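Local coordinates for PA14 domain-containing protein (Clostridium clariflavum, PDB 6QDI) that probably senses plant-biomass polysaccharides outside the cell through tandem calcium-binding PA14 domains of a membrane-bound RsgI-type anti-sigma factor, at residues F205-D211 / L252-V258; D221-W227 / M261-T267. All blocks are in the same frame, centred on the assembly; numbering follows the deposited sequence.

Interaction 1 of 2, residues F205-D211 / L252-V258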
# COMPACT_ATOMS: atom_id res chain seq x y z
N PHE A 205 22.24 6.04 -3.47
CA PHE A 205 22.39 7.48 -3.77
C PHE A 205 21.06 8.02 -4.23
O PHE A 205 20.33 7.34 -4.94
CB PHE A 205 23.46 7.71 -4.85
CG PHE A 205 24.85 7.38 -4.38
CD1 PHE A 205 25.29 6.06 -4.37
CD2 PHE A 205 25.68 8.34 -3.87
CE1 PHE A 205 26.54 5.72 -3.87
CE2 PHE A 205 26.94 8.00 -3.40
CZ PHE A 205 27.34 6.70 -3.37
N ILE A 206 20.80 9.27 -3.84
CA ILE A 206 19.70 10.04 -4.39
C ILE A 206 20.32 11.04 -5.37
O ILE A 206 21.21 11.79 -4.98
CB ILE A 206 18.95 10.78 -3.27
CG1 ILE A 206 18.45 9.81 -2.20
CG2 ILE A 206 17.80 11.61 -3.85
CD1 ILE A 206 17.96 10.43 -0.92
N GLN A 207 19.87 11.01 -6.62
CA GLN A 207 20.38 11.96 -7.59
C GLN A 207 19.36 13.06 -7.76
O GLN A 207 18.20 12.80 -8.11
CB GLN A 207 20.79 11.28 -8.90
CG GLN A 207 21.63 12.25 -9.76
CD GLN A 207 22.54 11.53 -10.76
OE1 GLN A 207 22.25 10.39 -11.15
NE2 GLN A 207 23.63 12.16 -11.14
N VAL A 208 19.79 14.28 -7.55
CA VAL A 208 18.91 15.43 -7.37
C VAL A 208 18.39 15.90 -8.72
O VAL A 208 19.14 16.10 -9.65
CB VAL A 208 19.68 16.54 -6.66
CG1 VAL A 208 18.90 17.85 -6.62
CG2 VAL A 208 20.08 16.07 -5.27
N PRO A 209 17.06 16.11 -8.86
CA PRO A 209 16.53 16.45 -10.17
C PRO A 209 16.64 17.92 -10.55
O PRO A 209 16.73 18.22 -11.74
CB PRO A 209 15.06 16.05 -10.07
CG PRO A 209 14.75 16.13 -8.59
CD PRO A 209 16.00 15.68 -7.92
N TYR A 210 16.59 18.81 -9.58
CA TYR A 210 16.44 20.27 -9.79
C TYR A 210 17.31 21.04 -8.84
O TYR A 210 17.45 20.66 -7.68
CB TYR A 210 14.97 20.71 -9.57
CG TYR A 210 13.93 19.88 -10.28
CD1 TYR A 210 13.91 19.79 -11.67
CD2 TYR A 210 12.97 19.18 -9.57
CE1 TYR A 210 12.98 18.98 -12.33
CE2 TYR A 210 12.04 18.40 -10.24
CZ TYR A 210 12.05 18.30 -11.61
OH TYR A 210 11.13 17.48 -12.21
N ASP A 211 17.89 22.15 -9.30
CA ASP A 211 18.60 23.01 -8.38
C ASP A 211 17.62 23.66 -7.37
O ASP A 211 16.61 24.23 -7.76
CB ASP A 211 19.26 24.20 -9.12
CG ASP A 211 20.43 23.91 -9.95
OD1 ASP A 211 20.92 22.78 -10.04
OD2 ASP A 211 20.92 24.90 -10.55
N LEU A 252 20.90 21.92 -2.89
CA LEU A 252 21.40 20.84 -3.74
C LEU A 252 21.33 21.29 -5.19
O LEU A 252 20.60 22.22 -5.56
CB LEU A 252 20.58 19.57 -3.52
CG LEU A 252 20.64 18.98 -2.11
CD1 LEU A 252 19.60 17.87 -1.96
CD2 LEU A 252 22.03 18.49 -1.77
N LYS A 253 22.13 20.63 -6.01
CA LYS A 253 22.20 20.92 -7.44
C LYS A 253 21.69 19.79 -8.28
O LYS A 253 21.89 18.61 -7.94
CB LYS A 253 23.64 21.24 -7.86
CG LYS A 253 24.23 22.39 -7.09
CD LYS A 253 23.45 23.68 -7.30
CE LYS A 253 24.16 24.84 -6.65
NZ LYS A 253 23.27 26.03 -6.53
N ALA A 254 21.10 20.12 -9.40
CA ALA A 254 20.70 19.11 -10.35
C ALA A 254 21.88 18.20 -10.67
O ALA A 254 22.97 18.67 -10.98
CB ALA A 254 20.14 19.74 -11.61
N GLY A 255 21.64 16.89 -10.63
CA GLY A 255 22.70 15.91 -10.91
C GLY A 255 23.55 15.55 -9.73
O GLY A 255 24.33 14.62 -9.80
N GLN A 256 23.43 16.25 -8.61
CA GLN A 256 24.20 15.94 -7.45
C GLN A 256 23.80 14.56 -6.92
O GLN A 256 22.63 14.23 -6.90
CB GLN A 256 23.97 17.02 -6.37
CG GLN A 256 24.71 16.82 -5.08
CD GLN A 256 24.65 17.98 -4.16
OE1 GLN A 256 24.15 19.06 -4.52
NE2 GLN A 256 25.20 17.79 -2.97
N ARG A 257 24.78 13.78 -6.48
CA ARG A 257 24.55 12.46 -5.91
C ARG A 257 24.74 12.59 -4.42
O ARG A 257 25.82 12.92 -3.93
CB ARG A 257 25.47 11.41 -6.53
CG ARG A 257 24.96 10.90 -7.84
CD ARG A 257 26.00 10.13 -8.64
NE ARG A 257 26.77 9.17 -7.84
CZ ARG A 257 26.48 7.89 -7.60
NH1 ARG A 257 27.30 7.18 -6.85
NH2 ARG A 257 25.36 7.32 -8.03
N VAL A 258 23.66 12.35 -3.68
CA VAL A 258 23.63 12.41 -2.23
C VAL A 258 23.69 10.99 -1.71
O VAL A 258 22.81 10.18 -2.00
CB VAL A 258 22.34 13.15 -1.75
CG1 VAL A 258 22.24 13.12 -0.26
CG2 VAL A 258 22.25 14.54 -2.35
O HOH W 1 23.26 8.20 -9.78
O HOH W 2 22.88 26.48 -9.35

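Interaction 2 of 2, residues D221-W227 / M261-T267. With CA (calcium ion), chain E.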
# COMPACT_ATOMS: atom_id res chain seq x y z
N ASP A 221 7.69 3.65 12.14
CA ASP A 221 7.16 2.92 13.29
C ASP A 221 8.09 1.70 13.34
O ASP A 221 7.94 0.83 12.48
CB ASP A 221 5.72 2.47 13.06
CG ASP A 221 5.21 1.55 14.12
OD1 ASP A 221 6.06 1.04 14.94
OD2 ASP A 221 3.99 1.31 14.16
N ASP A 222 9.12 1.66 14.21
CA ASP A 222 9.28 2.46 15.40
C ASP A 222 10.68 2.97 15.70
O ASP A 222 10.87 3.61 16.73
CB ASP A 222 8.66 1.77 16.64
CG ASP A 222 9.21 0.41 16.84
OD1 ASP A 222 10.38 0.30 17.33
OD2 ASP A 222 8.52 -0.60 16.54
N GLY A 223 11.64 2.75 14.81
CA GLY A 223 12.93 3.42 14.92
C GLY A 223 13.53 3.60 13.54
O GLY A 223 13.29 2.79 12.64
N ALA A 224 14.31 4.67 13.38
CA ALA A 224 14.95 4.95 12.11
C ALA A 224 16.10 5.88 12.33
O ALA A 224 16.11 6.70 13.25
CB ALA A 224 13.99 5.56 11.11
N SER A 225 17.07 5.78 11.42
CA SER A 225 18.18 6.71 11.33
C SER A 225 18.49 7.00 9.88
O SER A 225 18.46 6.10 9.05
CB SER A 225 19.43 6.19 12.04
OG SER A 225 19.21 6.18 13.47
N LEU A 226 18.77 8.26 9.59
CA LEU A 226 19.08 8.68 8.24
C LEU A 226 20.43 9.37 8.17
O LEU A 226 20.66 10.40 8.83
CB LEU A 226 18.04 9.67 7.70
CG LEU A 226 18.25 10.13 6.27
CD1 LEU A 226 17.99 9.01 5.26
CD2 LEU A 226 17.33 11.30 5.95
N TRP A 227 21.30 8.81 7.33
CA TRP A 227 22.62 9.36 7.00
C TRP A 227 22.56 9.93 5.59
O TRP A 227 22.15 9.25 4.65
CB TRP A 227 23.67 8.25 7.03
CG TRP A 227 23.88 7.65 8.36
CD1 TRP A 227 23.12 6.70 9.00
CD2 TRP A 227 24.96 7.96 9.28
NE1 TRP A 227 23.68 6.39 10.22
CE2 TRP A 227 24.80 7.14 10.42
CE3 TRP A 227 26.06 8.82 9.23
CZ2 TRP A 227 25.68 7.19 11.51
CZ3 TRP A 227 26.94 8.86 10.29
CH2 TRP A 227 26.75 8.04 11.42
N MET A 261 22.13 6.37 3.62
CA MET A 261 21.97 5.12 4.38
C MET A 261 20.78 5.36 5.30
O MET A 261 20.79 6.28 6.12
CB MET A 261 23.22 4.78 5.19
CG MET A 261 23.06 3.48 5.98
SD MET A 261 24.50 3.03 6.94
CE MET A 261 25.71 2.76 5.72
N LEU A 262 19.74 4.54 5.13
CA LEU A 262 18.52 4.64 5.91
C LEU A 262 18.38 3.33 6.66
O LEU A 262 18.30 2.25 6.05
CB LEU A 262 17.32 4.93 5.02
CG LEU A 262 15.96 4.94 5.69
CD1 LEU A 262 15.84 6.00 6.73
CD2 LEU A 262 14.88 5.10 4.65
N LEU A 263 18.39 3.42 7.99
CA LEU A 263 18.25 2.26 8.86
C LEU A 263 16.86 2.32 9.49
O LEU A 263 16.40 3.38 9.86
CB LEU A 263 19.30 2.28 9.98
CG LEU A 263 20.79 2.25 9.60
CD1 LEU A 263 21.07 1.42 8.36
CD2 LEU A 263 21.39 3.63 9.40
N TYR A 264 16.22 1.16 9.59
CA TYR A 264 14.85 1.06 10.05
C TYR A 264 14.67 -0.15 10.94
O TYR A 264 15.27 -1.19 10.67
CB TYR A 264 13.92 0.96 8.81
CG TYR A 264 12.55 0.50 9.23
CD1 TYR A 264 11.69 1.34 9.93
CD2 TYR A 264 12.21 -0.83 9.11
CE1 TYR A 264 10.53 0.85 10.49
CE2 TYR A 264 11.07 -1.31 9.70
CZ TYR A 264 10.23 -0.47 10.40
OH TYR A 264 9.09 -1.01 10.98
N ARG A 265 13.80 -0.05 11.95
CA ARG A 265 13.44 -1.22 12.72
C ARG A 265 11.99 -1.20 13.17
O ARG A 265 11.40 -0.13 13.45
CB ARG A 265 14.33 -1.35 13.96
CG ARG A 265 14.08 -0.29 14.99
CD ARG A 265 15.21 -0.03 15.91
NE ARG A 265 15.76 -1.19 16.54
CZ ARG A 265 16.48 -1.14 17.66
NH1 ARG A 265 16.65 -0.01 18.31
NH2 ARG A 265 16.99 -2.26 18.13
N ASN A 266 11.45 -2.40 13.28
CA ASN A 266 10.22 -2.65 14.05
C ASN A 266 10.66 -3.44 15.27
O ASN A 266 11.36 -4.44 15.15
CB ASN A 266 9.21 -3.47 13.25
CG ASN A 266 7.84 -3.51 13.92
OD1 ASN A 266 7.62 -2.87 14.95
ND2 ASN A 266 6.90 -4.24 13.34
N THR A 267 10.21 -3.00 16.45
CA THR A 267 10.50 -3.70 17.69
C THR A 267 9.27 -4.34 18.33
O THR A 267 9.38 -4.94 19.39
CB THR A 267 11.22 -2.79 18.71
OG1 THR A 267 10.38 -1.69 19.06
CG2 THR A 267 12.57 -2.31 18.20
CA CA E . 6.27 -1.11 15.91

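Interaction 1 of 2, residues F205-D211 / L252-V258
A beta ladder can keep its polar groups paired after regular strand structure ends. Ile206 and Val258 form an antiparallel hydrogen-bonded pair, with Ile206 N to Val258 O at 2.9 Å and Val258 N to Ile206 O at 2.8 Å. Past the strand ends the exchange continues: Val208 N donates to Gln256 O (2.9 Å), and Val208 O accepts from Gly255 N (2.8 Å). This is the outer end of a sheet in the second PA14 domain, where residues 253–256 make a type II beta turn closed by Gln256 N to Lys253 O (2.9 Å). Side chains serve three more of the turn's backbone groups. Asp211 OD1 accepts from Ala254 N (2.7 Å), Gln256 OE1 from Lys253 N (3.0 Å), and Gln207 NE2 donates to Gly255 O (2.9 Å). One water joins Gln207 OE1 to Arg257 NH2; another links Asp211 OD2 with Lys253 NZ. The Arg257 guanidinium stacks on Phe205 in a cation-pi contact while NH1 forms a salt bridge with the C-terminal carboxylate of Arg295.

Interaction 2 of 2, residues D221-W227 / M261-T267
Asp222 shows how a metal ligand can be built into the end of a beta ladder. Preceded by a cis peptide bond, it shares Arg265 O with Gly223: Asp222 N lies 3.0 Å and Gly223 N 3.2 Å from Arg265 O, a classic beta bulge. Its carboxylate accepts from Thr267, with OD1 2.6 Å from Thr267 OG1 and OD2 2.9 Å from Thr267 N. Asp222 OD2 also binds calcium at 2.4 Å, beside Asp221 OD1 and Asn266 OD1, each 2.4 Å from the ion; Gly268 and Ala270 contribute carbonyl oxygens. Next to the bulge, Tyr264 OH donates to Asp221 O (2.6 Å). At the far end, Met261 pairs with Trp227, Trp227 N to Met261 O being 2.9 Å, and its SD makes an oblique Met-aromatic contact with the indole. Leu263 CD2 meets the ring edge at Trp227 CD1 (3.5 Å). Strand 257-266 runs between 223-228 and 198-207, while Ala224 and Tyr264 face Ile273 on strand 271-279 of the other sheet.

The chain first supplies 205-211, leaving strand 198-207, then passes through strand 212-220 of the opposing sheet and turns at 221-222 into 223-227. After strands 231-240 and 242-252, segment 252-258 returns to close interaction 1 around 40 intervening residues. Strand 257-266 carries on directly into 261-267, which closes interaction 2 over 33 residues. The two closures therefore cross rather than nest. Their centres are about 23 Å apart, yet both rely on strand 257-266, which pairs with 198-207 in interaction 1 and with 223-228 in interaction 2. Within the second PA14 domain, one strand thereby ties a turn at one end of the sheet to the calcium site at the other.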